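PDB 3AHP: CutA1 from Shewanella, which is a stable trimeric protein of the CutA1 divalent ion tolerance family and probably takes part in tolerance of divalent metal ions such as copper. Local coordinates for the interface of chains A and B. Coordinates in Å, arbitrary orientation; residue numbers count along the deposited sequence, not the author numbering. Chains: chain A/B, CutA1.

Contact 1: the interface of chains A and B. Residues chain A 84-87; chain B 34, 36, 60, 62, 98-99.
The start of strand 86-91 of one CutA1 subunit, with the residues just before it, meets helix 96-105 and the sheet of the next subunit in the trimer of this ferredoxin-like family. A:Glu85 carries the contact. Its backbone lies on B:Tyr98, with CA over the centre of one ring face, 3.7 Å from the ring centroid, a CH-pi contact. The side chain then runs alongside the tyrosine and points the same way. CG is anti to the backbone N (chi1 164°) and the chain beyond it is extended. This carries the carboxylate past the phenol to B:Lys62. CB of A:Glu85 lies 3.6 Å from CZ of B:Tyr98 on the way. B:Lys62 crosses the glutamate at about a right angle. Its ammonium NZ forms a salt bridge and hydrogen bond to OE2 of A:Glu85 at 2.8 Å. The approach is from above the carboxylate plane, 42° out of it. The same OE2 is 2.8 Å from water 1, which also lies 3.1 Å from the side-chain amide oxygen OE1 of B:Gln36. Lysine and water thus both hold this oxygen, and the lysine charge probably steadies the carboxylate at the interface. Nearby, A:Ile87 crosses B:Tyr98 obliquely, its CG2 methyl 3.9 Å from ring atom CE1. That methyl also meets the CD2 methyl of B:Leu99, one residue further along the helix, at 4.1 Å.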
loop_
_atom_site.group_PDB
_atom_site.type_symbol
_atom_site.label_atom_id
_atom_site.label_comp_id
_atom_site.label_asym_id
_atom_site.label_seq_id
_atom_site.Cartn_x
_atom_site.Cartn_y
_atom_site.Cartn_z
ATOM N N PRO A 84 13.842 -12.001 0.804
ATOM C CA PRO A 84 13.264 -10.779 1.340
ATOM C C PRO A 84 11.816 -10.634 0.888
ATOM O O PRO A 84 11.351 -11.398 0.043
ATOM C CB PRO A 84 14.135 -9.671 0.712
ATOM C CG PRO A 84 15.092 -10.360 -0.256
ATOM C CD PRO A 84 14.573 -11.750 -0.452
ATOM N N GLU A 85 11.096 -9.701 1.493
ATOM C CA GLU A 85 9.718 -9.467 1.104
ATOM C C GLU A 85 9.693 -8.669 -0.194
ATOM O O GLU A 85 10.406 -7.676 -0.358
ATOM C CB GLU A 85 8.946 -8.766 2.223
ATOM C CG GLU A 85 7.625 -8.117 1.831
ATOM C CD GLU A 85 6.986 -7.338 2.993
ATOM O OE1 GLU A 85 7.295 -7.643 4.171
ATOM O OE2 GLU A 85 6.156 -6.440 2.728
ATOM N N PHE A 86 8.957 -9.189 -1.162
ATOM C CA PHE A 86 8.917 -8.593 -2.471
ATOM C C PHE A 86 7.642 -9.065 -3.141
ATOM O O PHE A 86 7.480 -10.255 -3.384
ATOM C CB PHE A 86 10.154 -9.018 -3.266
ATOM C CG PHE A 86 10.377 -8.226 -4.512
ATOM C CD1 PHE A 86 11.012 -6.980 -4.462
ATOM C CD2 PHE A 86 9.963 -8.723 -5.740
ATOM C CE1 PHE A 86 11.268 -6.253 -5.634
ATOM C CE2 PHE A 86 10.186 -7.998 -6.913
ATOM C CZ PHE A 86 10.876 -6.773 -6.864
ATOM N N ILE A 87 6.668 -8.173 -3.277
ATOM C CA ILE A 87 5.376 -8.581 -3.811
ATOM C C ILE A 87 4.831 -7.596 -4.841
ATOM O O ILE A 87 5.052 -6.393 -4.751
ATOM C CB ILE A 87 4.334 -8.856 -2.702
ATOM C CG1 ILE A 87 4.102 -7.605 -1.869
ATOM C CG2 ILE A 87 4.788 -9.999 -1.805
ATOM C CD1 ILE A 87 2.829 -7.651 -1.064
ATOM N N CYS B 34 3.384 -12.977 7.722
ATOM C CA CYS B 34 3.990 -11.720 8.135
ATOM C C CYS B 34 3.004 -10.565 8.194
ATOM O O CYS B 34 2.133 -10.412 7.317
ATOM C CB CYS B 34 5.139 -11.332 7.216
ATOM S SG CYS B 34 5.774 -9.679 7.572
ATOM N N GLN B 36 2.878 -6.210 9.051
ATOM C CA GLN B 36 3.654 -4.977 9.119
ATOM C C GLN B 36 2.817 -3.911 9.800
ATOM O O GLN B 36 1.676 -3.669 9.423
ATOM C CB GLN B 36 4.030 -4.542 7.699
ATOM C CG GLN B 36 4.956 -3.338 7.584
ATOM C CD GLN B 36 5.142 -2.889 6.129
ATOM O OE1 GLN B 36 5.727 -3.604 5.315
ATOM N NE2 GLN B 36 4.578 -1.732 5.787
ATOM N N GLN B 60 -0.213 -3.884 7.271
ATOM C CA GLN B 60 -0.256 -4.741 6.091
ATOM C C GLN B 60 -0.171 -6.217 6.472
ATOM O O GLN B 60 0.742 -6.621 7.175
ATOM C CB GLN B 60 0.889 -4.422 5.137
ATOM C CG GLN B 60 0.897 -3.030 4.516
ATOM C CD GLN B 60 2.096 -2.851 3.576
ATOM O OE1 GLN B 60 2.318 -1.763 3.035
ATOM N NE2 GLN B 60 2.889 -3.934 3.398
ATOM N N LYS B 62 0.184 -10.119 4.968
ATOM C CA LYS B 62 0.438 -10.929 3.800
ATOM C C LYS B 62 0.082 -12.369 4.072
ATOM O O LYS B 62 0.510 -12.945 5.078
ATOM C CB LYS B 62 1.878 -10.771 3.314
ATOM C CG LYS B 62 2.195 -9.354 2.851
ATOM C CD LYS B 62 3.562 -8.916 3.327
ATOM C CE LYS B 62 3.489 -8.049 4.568
ATOM N NZ LYS B 62 3.822 -6.627 4.226
ATOM N N TYR B 98 9.767 -16.151 -1.567
ATOM C CA TYR B 98 8.943 -15.460 -0.602
ATOM C C TYR B 98 7.508 -15.890 -0.639
ATOM O O TYR B 98 6.895 -16.039 0.358
ATOM C CB TYR B 98 9.033 -13.954 -0.748
ATOM C CG TYR B 98 8.312 -13.203 0.337
ATOM C CD1 TYR B 98 7.153 -12.574 0.098
ATOM C CD2 TYR B 98 8.812 -13.134 1.588
ATOM C CE1 TYR B 98 6.513 -11.922 1.073
ATOM C CE2 TYR B 98 8.192 -12.473 2.541
ATOM C CZ TYR B 98 7.034 -11.872 2.297
ATOM O OH TYR B 98 6.408 -11.197 3.276
ATOM N N LEU B 99 6.978 -16.130 -1.807
ATOM C CA LEU B 99 5.615 -16.485 -1.904
ATOM C C LEU B 99 5.384 -17.892 -1.443
ATOM O O LEU B 99 4.417 -18.184 -0.792
ATOM C CB LEU B 99 5.131 -16.268 -3.320
ATOM C CG LEU B 99 5.323 -14.921 -4.002
ATOM C CD1 LEU B 99 4.775 -14.952 -5.365
ATOM C CD2 LEU B 99 4.729 -13.798 -3.256
HETATM O O HOH W 1 6.314 -3.669 2.299
#

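Contact 2: the interface of chains A and B. Residues chain A 68, 72, 76, 82-84, 86; chain B 94-96.
The ring of B:Phe95 takes A:Ile76 on one face, with CG1 over the ring centre and 3.8 Å from its centroid, a CH-pi contact. CD of A:Pro84 lies 4.0 Å from ring atom CD2 of the same phenylalanine, and its proline ring crosses the aromatic side chain at a slant. The carboxylate of A:Glu72 crosses at about a right angle, its plane turned 78° from the ring. Its carbon CD is 4.0 Å from CD1 of B:Phe95. The ring of A:Phe86 is met differently: the backbone N of B:Phe95 and CZ of A:Tyr68 both lie at its edge, in plane. N of B:Phe95 donates a hydrogen bond to the carbonyl O of A:Phe86 at 3.3 Å. The donor stands above the carbonyl plane, 43° out of it. B:Phe95 has CG anti to its backbone N (chi1 -165°), which turns the ring away from this bond and towards helix 68-78. Within chain A, the phenol OH of A:Tyr68 donates to OE2 of A:Glu72 at 2.8 Å. It arrives on the anti side, out of the carboxylate plane. This bond probably helps to fix the carboxylate beside B:Phe95. The site lodges the residue just before helix 96-105 of one subunit against helix 68-78 and the 82-84 segment of its neighbour, and so helps to hold the CutA1 trimer together.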
loop_
_atom_site.group_PDB
_atom_site.type_symbol
_atom_site.label_atom_id
_atom_site.label_comp_id
_atom_site.label_asym_id
_atom_site.label_seq_id
_atom_site.Cartn_x
_atom_site.Cartn_y
_atom_site.Cartn_z
ATOM N N TYR A 68 9.680 -6.128 -14.787
ATOM C CA TYR A 68 9.623 -6.778 -13.471
ATOM C C TYR A 68 10.789 -7.745 -13.171
ATOM O O TYR A 68 11.346 -7.732 -12.063
ATOM C CB TYR A 68 8.278 -7.487 -13.237
ATOM C CG TYR A 68 8.288 -8.374 -12.000
ATOM C CD1 TYR A 68 7.887 -7.875 -10.764
ATOM C CD2 TYR A 68 8.800 -9.673 -12.050
ATOM C CE1 TYR A 68 7.970 -8.649 -9.626
ATOM C CE2 TYR A 68 8.852 -10.461 -10.916
ATOM C CZ TYR A 68 8.438 -9.935 -9.711
ATOM O OH TYR A 68 8.533 -10.681 -8.576
ATOM N N GLU A 72 13.055 -7.292 -9.957
ATOM C CA GLU A 72 13.198 -8.393 -9.026
ATOM C C GLU A 72 14.667 -8.757 -8.740
ATOM O O GLU A 72 15.122 -8.635 -7.608
ATOM C CB GLU A 72 12.404 -9.601 -9.499
ATOM C CG GLU A 72 12.229 -10.628 -8.427
ATOM C CD GLU A 72 11.859 -11.955 -8.985
ATOM O OE1 GLU A 72 12.706 -12.535 -9.687
ATOM O OE2 GLU A 72 10.703 -12.384 -8.781
ATOM N N ILE A 76 16.807 -8.157 -5.292
ATOM C CA ILE A 76 17.058 -9.359 -4.521
ATOM C C ILE A 76 18.520 -9.740 -4.310
ATOM O O ILE A 76 18.913 -10.162 -3.257
ATOM C CB ILE A 76 16.389 -10.538 -5.159
ATOM C CG1 ILE A 76 15.113 -10.885 -4.447
ATOM C CG2 ILE A 76 17.227 -11.694 -4.999
ATOM C CD1 ILE A 76 14.180 -9.831 -4.337
ATOM N N GLU A 82 18.413 -13.620 2.266
ATOM C CA GLU A 82 18.245 -14.657 1.270
ATOM C C GLU A 82 16.898 -14.569 0.587
ATOM O O GLU A 82 16.811 -14.734 -0.629
ATOM C CB GLU A 82 18.380 -16.031 1.908
ATOM C CG GLU A 82 19.783 -16.375 2.312
ATOM C CD GLU A 82 20.271 -17.623 1.611
ATOM O OE1 GLU A 82 20.895 -17.474 0.539
ATOM O OE2 GLU A 82 19.964 -18.744 2.088
ATOM N N VAL A 83 15.834 -14.442 1.375
ATOM C CA VAL A 83 14.490 -14.340 0.797
ATOM C C VAL A 83 13.661 -13.201 1.367
ATOM O O VAL A 83 12.918 -13.375 2.315
ATOM C CB VAL A 83 13.725 -15.709 0.719
ATOM C CG1 VAL A 83 14.253 -16.717 1.735
ATOM C CG2 VAL A 83 12.214 -15.523 0.807
ATOM N N PRO A 84 13.842 -12.001 0.804
ATOM C CA PRO A 84 13.264 -10.779 1.340
ATOM C C PRO A 84 11.816 -10.634 0.888
ATOM O O PRO A 84 11.351 -11.398 0.043
ATOM C CB PRO A 84 14.135 -9.671 0.712
ATOM C CG PRO A 84 15.092 -10.360 -0.256
ATOM C CD PRO A 84 14.573 -11.750 -0.452
ATOM N N PHE A 86 8.957 -9.189 -1.162
ATOM C CA PHE A 86 8.917 -8.593 -2.471
ATOM C C PHE A 86 7.642 -9.065 -3.141
ATOM O O PHE A 86 7.480 -10.255 -3.384
ATOM C CB PHE A 86 10.154 -9.018 -3.266
ATOM C CG PHE A 86 10.377 -8.226 -4.512
ATOM C CD1 PHE A 86 11.012 -6.980 -4.462
ATOM C CD2 PHE A 86 9.963 -8.723 -5.740
ATOM C CE1 PHE A 86 11.268 -6.253 -5.634
ATOM C CE2 PHE A 86 10.186 -7.998 -6.913
ATOM C CZ PHE A 86 10.876 -6.773 -6.864
ATOM N N GLY B 94 5.694 -11.876 -7.339
ATOM C CA GLY B 94 6.772 -11.452 -6.473
ATOM C C GLY B 94 7.865 -12.493 -6.428
ATOM O O GLY B 94 7.822 -13.485 -7.156
ATOM N N PHE B 95 8.825 -12.301 -5.534
ATOM C CA PHE B 95 9.905 -13.258 -5.396
ATOM C C PHE B 95 9.367 -14.636 -5.058
ATOM O O PHE B 95 8.889 -14.856 -3.955
ATOM C CB PHE B 95 10.921 -12.806 -4.346
ATOM C CG PHE B 95 12.215 -13.559 -4.405
ATOM C CD1 PHE B 95 12.775 -13.910 -5.632
ATOM C CD2 PHE B 95 12.851 -13.968 -3.245
ATOM C CE1 PHE B 95 13.949 -14.651 -5.700
ATOM C CE2 PHE B 95 14.040 -14.687 -3.302
ATOM C CZ PHE B 95 14.598 -15.017 -4.540
ATOM N N GLY B 96 9.459 -15.557 -6.015
ATOM C CA GLY B 96 9.028 -16.948 -5.844
ATOM C C GLY B 96 9.220 -17.572 -4.473
ATOM O O GLY B 96 8.276 -18.145 -3.929
#

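Contact 3: the interface of chains A and B. Residues chain A 3-4, 7, 88-90; chain B 2, 90, 92.
The backbone N of B:Ile92 donates to the carbonyl O of A:Ala88 at 3.0 Å, with 148° at the hydrogen and the donor tilted 26° from the carbonyl plane. This bond ties the residue just beyond strand 86-91 of chain B to the same strand of chain A. The B:Ile92 side chain is at the centre of the apolar contact. CG1 stands between the backbone N and the carbonyl carbon (chi1 70°), and from there the CD1 methyl extends into a group of chain A side chains. CB of A:Pro90 is 3.7 Å from that CD1, and the two side chains cross at a slant. A:Pro4, in the N-terminal segment, meets the isoleucine tip to tip, its CG 3.7 Å from CD1. The CD2 methyl of A:Leu7, in strand 6-13, approaches CD1 to 3.9 Å. One methyl is therefore touched by two prolines and a leucine. The equivalent prolines also meet each other: CG of A:Pro90 and CG of B:Pro90 are 3.8 Å apart. The hydroxyl OG1 of A:Thr89 makes a weak hydrogen bond to the carbonyl O of B:Pro90 at 3.4 Å. B:Tyr2 and A:Lys3 also cover part of the patch, but both are poorly ordered and their contacts are doubtful. The site lies where the 86-91 strands of two subunits come together, beside strand 6-13 and the N-terminal segment of chain A.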
loop_
_atom_site.group_PDB
_atom_site.type_symbol
_atom_site.label_atom_id
_atom_site.label_comp_id
_atom_site.label_asym_id
_atom_site.label_seq_id
_atom_site.Cartn_x
_atom_site.Cartn_y
_atom_site.Cartn_z
ATOM N N LYS A 3 -3.997 -8.873 -17.605
ATOM C CA LYS A 3 -2.657 -8.693 -16.979
ATOM C C LYS A 3 -2.096 -7.287 -17.220
ATOM O O LYS A 3 -1.967 -6.860 -18.353
ATOM C CB LYS A 3 -1.685 -9.780 -17.470
ATOM C CG LYS A 3 -2.074 -11.204 -17.018
ATOM C CD LYS A 3 -2.936 -11.191 -15.728
ATOM C CE LYS A 3 -2.246 -11.882 -14.544
ATOM N NZ LYS A 3 -0.995 -11.191 -14.114
ATOM N N PRO A 4 -1.773 -6.561 -16.143
ATOM C CA PRO A 4 -1.609 -5.104 -16.178
ATOM C C PRO A 4 -0.390 -4.623 -16.969
ATOM O O PRO A 4 0.628 -5.317 -17.029
ATOM C CB PRO A 4 -1.438 -4.745 -14.710
ATOM C CG PRO A 4 -0.847 -5.944 -14.099
ATOM C CD PRO A 4 -1.324 -7.136 -14.864
ATOM N N LEU A 7 2.819 -2.066 -12.516
ATOM C CA LEU A 7 2.790 -2.678 -11.192
ATOM C C LEU A 7 3.158 -1.724 -10.066
ATOM O O LEU A 7 3.958 -0.791 -10.241
ATOM C CB LEU A 7 3.698 -3.906 -11.125
ATOM C CG LEU A 7 3.412 -5.049 -12.088
ATOM C CD1 LEU A 7 4.418 -6.170 -11.884
ATOM C CD2 LEU A 7 1.968 -5.543 -11.987
ATOM N N ALA A 88 4.178 -8.129 -5.862
ATOM C CA ALA A 88 3.617 -7.297 -6.905
ATOM C C ALA A 88 2.106 -7.115 -6.774
ATOM O O ALA A 88 1.359 -8.066 -6.592
ATOM C CB ALA A 88 3.969 -7.866 -8.274
ATOM N N THR A 89 1.680 -5.886 -7.012
ATOM C CA THR A 89 0.283 -5.502 -7.026
ATOM C C THR A 89 -0.070 -4.776 -8.351
ATOM O O THR A 89 0.745 -4.011 -8.897
ATOM C CB THR A 89 0.011 -4.613 -5.811
ATOM O OG1 THR A 89 -0.558 -5.410 -4.768
ATOM C CG2 THR A 89 -0.906 -3.469 -6.143
ATOM N N PRO A 90 -1.271 -5.036 -8.891
ATOM C CA PRO A 90 -1.632 -4.424 -10.165
ATOM C C PRO A 90 -1.934 -2.929 -10.027
ATOM O O PRO A 90 -2.634 -2.509 -9.098
ATOM C CB PRO A 90 -2.905 -5.182 -10.575
ATOM C CG PRO A 90 -3.329 -6.003 -9.388
ATOM C CD PRO A 90 -2.432 -5.655 -8.237
ATOM N N TYR B 2 -10.108 -11.203 -10.999
ATOM C CA TYR B 2 -8.930 -11.836 -10.336
ATOM C C TYR B 2 -9.384 -12.925 -9.365
ATOM O O TYR B 2 -10.408 -12.774 -8.694
ATOM C CB TYR B 2 -8.102 -10.781 -9.586
ATOM C CG TYR B 2 -7.266 -9.886 -10.482
ATOM C CD1 TYR B 2 -7.506 -8.508 -10.550
ATOM C CD2 TYR B 2 -6.245 -10.419 -11.274
ATOM C CE1 TYR B 2 -6.755 -7.685 -11.392
ATOM C CE2 TYR B 2 -5.488 -9.606 -12.122
ATOM C CZ TYR B 2 -5.749 -8.245 -12.170
ATOM O OH TYR B 2 -5.001 -7.452 -12.996
ATOM N N PRO B 90 -5.084 -7.834 -4.545
ATOM C CA PRO B 90 -4.496 -9.087 -5.017
ATOM C C PRO B 90 -2.986 -8.981 -5.216
ATOM O O PRO B 90 -2.497 -7.979 -5.752
ATOM C CB PRO B 90 -5.177 -9.286 -6.363
ATOM C CG PRO B 90 -5.384 -7.883 -6.857
ATOM C CD PRO B 90 -5.703 -7.066 -5.639
ATOM N N ILE B 92 -0.281 -10.389 -7.473
ATOM C CA ILE B 92 -0.172 -11.139 -8.722
ATOM C C ILE B 92 1.260 -11.541 -9.066
ATOM O O ILE B 92 1.514 -12.075 -10.141
ATOM C CB ILE B 92 -0.822 -10.406 -9.917
ATOM C CG1 ILE B 92 0.005 -9.179 -10.306
ATOM C CG2 ILE B 92 -2.264 -10.035 -9.606
ATOM C CD1 ILE B 92 -0.775 -8.111 -11.053
#

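Contact 4: the interface of chains A and B. Residues chain A 44-46; chain B 27, 33-34, 101, 105.
Strand pairing brings A:Tyr45 of strand 41-46 opposite B:Cys34 of strand 34-38, in an antiparallel bridge. The carbonyl O of A:Ile44 lies 3.3 Å from CA of B:Cys34. No nitrogen or oxygen comes within bonding reach across this patch, so the contact is made by packing. The packing contacts come largely from two helices of chain B. From helix 16-28, B:Val27 sets its two methyls against the chain A strand. CG2 meets a carbonyl, 3.5 Å from O of A:Ile44. CG1 is anti to the backbone N (chi1 159°) and makes an apolar contact with CA of A:Tyr45 at 4.1 Å. From helix 96-105, B:Trp101 presents the edge of its indole. CB of A:Tyr45 sits at that edge, in the ring plane, 3.9 Å from CH2. The carbonyl O of A:Gln46 also lies in plane there, 3.8 Å from CZ2. Within chain B, the CB methyl of B:Ala33 lies over one indole face, offset toward the rim, and probably helps to seat the tryptophan. Among the polar side chains, A:Gln46 has CG anti to the backbone N and bends at chi2. Its CB lies 4.2 Å from CG1 of B:Val27, and its amide NE2 lies near the carbonyl O of B:Val27 without a bond. ND2 of B:Asn105 likewise stays 4.1 Å from O of A:Gln46. The site joins a strand end of one subunit to a strand and two helices of the next, adding to the trimer interface.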
loop_
_atom_site.group_PDB
_atom_site.type_symbol
_atom_site.label_atom_id
_atom_site.label_comp_id
_atom_site.label_asym_id
_atom_site.label_seq_id
_atom_site.Cartn_x
_atom_site.Cartn_y
_atom_site.Cartn_z
ATOM N N ILE A 44 6.295 -8.318 11.777
ATOM C CA ILE A 44 6.115 -9.407 12.729
ATOM C C ILE A 44 5.874 -10.695 11.963
ATOM O O ILE A 44 5.018 -10.749 11.085
ATOM C CB ILE A 44 4.928 -9.118 13.674
ATOM C CG1 ILE A 44 5.073 -7.728 14.291
ATOM C CG2 ILE A 44 4.785 -10.186 14.733
ATOM C CD1 ILE A 44 4.459 -7.595 15.637
ATOM N N TYR A 45 6.672 -11.713 12.276
ATOM C CA TYR A 45 6.757 -12.940 11.474
ATOM C C TYR A 45 7.317 -14.104 12.311
ATOM O O TYR A 45 7.880 -13.886 13.388
ATOM C CB TYR A 45 7.629 -12.703 10.228
ATOM C CG TYR A 45 9.074 -12.363 10.548
ATOM C CD1 TYR A 45 10.042 -13.360 10.610
ATOM C CD2 TYR A 45 9.461 -11.054 10.833
ATOM C CE1 TYR A 45 11.351 -13.068 10.939
ATOM C CE2 TYR A 45 10.774 -10.751 11.163
ATOM C CZ TYR A 45 11.715 -11.769 11.219
ATOM O OH TYR A 45 13.021 -11.498 11.544
ATOM N N GLN A 46 7.166 -15.331 11.807
ATOM C CA GLN A 46 7.622 -16.532 12.508
ATOM C C GLN A 46 8.842 -17.128 11.793
ATOM O O GLN A 46 8.807 -17.315 10.574
ATOM C CB GLN A 46 6.477 -17.560 12.576
ATOM C CG GLN A 46 6.611 -18.630 13.676
ATOM C CD GLN A 46 5.269 -19.082 14.281
ATOM O OE1 GLN A 46 5.013 -18.892 15.470
ATOM N NE2 GLN A 46 4.439 -19.722 13.469
ATOM N N VAL B 27 0.027 -13.925 13.701
ATOM C CA VAL B 27 1.246 -14.662 13.439
ATOM C C VAL B 27 1.362 -15.954 14.234
ATOM O O VAL B 27 1.582 -17.005 13.652
ATOM C CB VAL B 27 2.522 -13.771 13.441
ATOM C CG1 VAL B 27 3.779 -14.588 13.684
ATOM C CG2 VAL B 27 2.645 -13.065 12.108
ATOM N N ALA B 33 1.760 -15.101 7.417
ATOM C CA ALA B 33 3.190 -15.364 7.520
ATOM C C ALA B 33 3.854 -14.158 8.128
ATOM O O ALA B 33 4.741 -14.297 8.978
ATOM C CB ALA B 33 3.792 -15.671 6.157
ATOM N N CYS B 34 3.384 -12.977 7.722
ATOM C CA CYS B 34 3.990 -11.720 8.135
ATOM C C CYS B 34 3.004 -10.565 8.194
ATOM O O CYS B 34 2.133 -10.412 7.317
ATOM C CB CYS B 34 5.139 -11.332 7.216
ATOM S SG CYS B 34 5.774 -9.679 7.572
ATOM N N TRP B 101 7.248 -19.175 0.932
ATOM C CA TRP B 101 7.334 -19.107 2.382
ATOM C C TRP B 101 5.991 -18.806 3.012
ATOM O O TRP B 101 5.626 -19.417 4.020
ATOM C CB TRP B 101 8.333 -18.039 2.802
ATOM C CG TRP B 101 8.362 -17.765 4.278
ATOM C CD1 TRP B 101 8.781 -18.614 5.258
ATOM C CD2 TRP B 101 8.057 -16.525 4.927
ATOM N NE1 TRP B 101 8.740 -17.986 6.483
ATOM C CE2 TRP B 101 8.296 -16.704 6.307
ATOM C CE3 TRP B 101 7.614 -15.274 4.475
ATOM C CZ2 TRP B 101 8.113 -15.681 7.238
ATOM C CZ3 TRP B 101 7.397 -14.271 5.403
ATOM C CH2 TRP B 101 7.646 -14.481 6.772
ATOM N N ASN B 105 3.889 -21.496 5.366
ATOM C CA ASN B 105 3.713 -21.134 6.764
ATOM C C ASN B 105 2.266 -21.276 7.222
ATOM O O ASN B 105 1.967 -21.219 8.417
ATOM C CB ASN B 105 4.215 -19.719 7.011
ATOM C CG ASN B 105 4.632 -19.503 8.443
ATOM O OD1 ASN B 105 3.790 -19.312 9.327
ATOM N ND2 ASN B 105 5.940 -19.544 8.692
#

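Contact 1 is central to the group: its C-alpha centre is about 9 Å from those of contact 2 and contact 4, and about 15 Å from that of contact 3. Contacts 1 and 2 share A:Pro84 and A:Phe86, while contacts 1 and 4 share B:Cys34. Strand 86-91 of chain A enters contacts 1, 2 and 3. Helix 96-105 of chain B enters contacts 1 and 4, and contact 2 lies at its start. The centres of contacts 3 and 4 are about 22 Å apart, so the interface is extended. It is not an exact two-fold, as suits neighbouring subunits of the three-copy assembly.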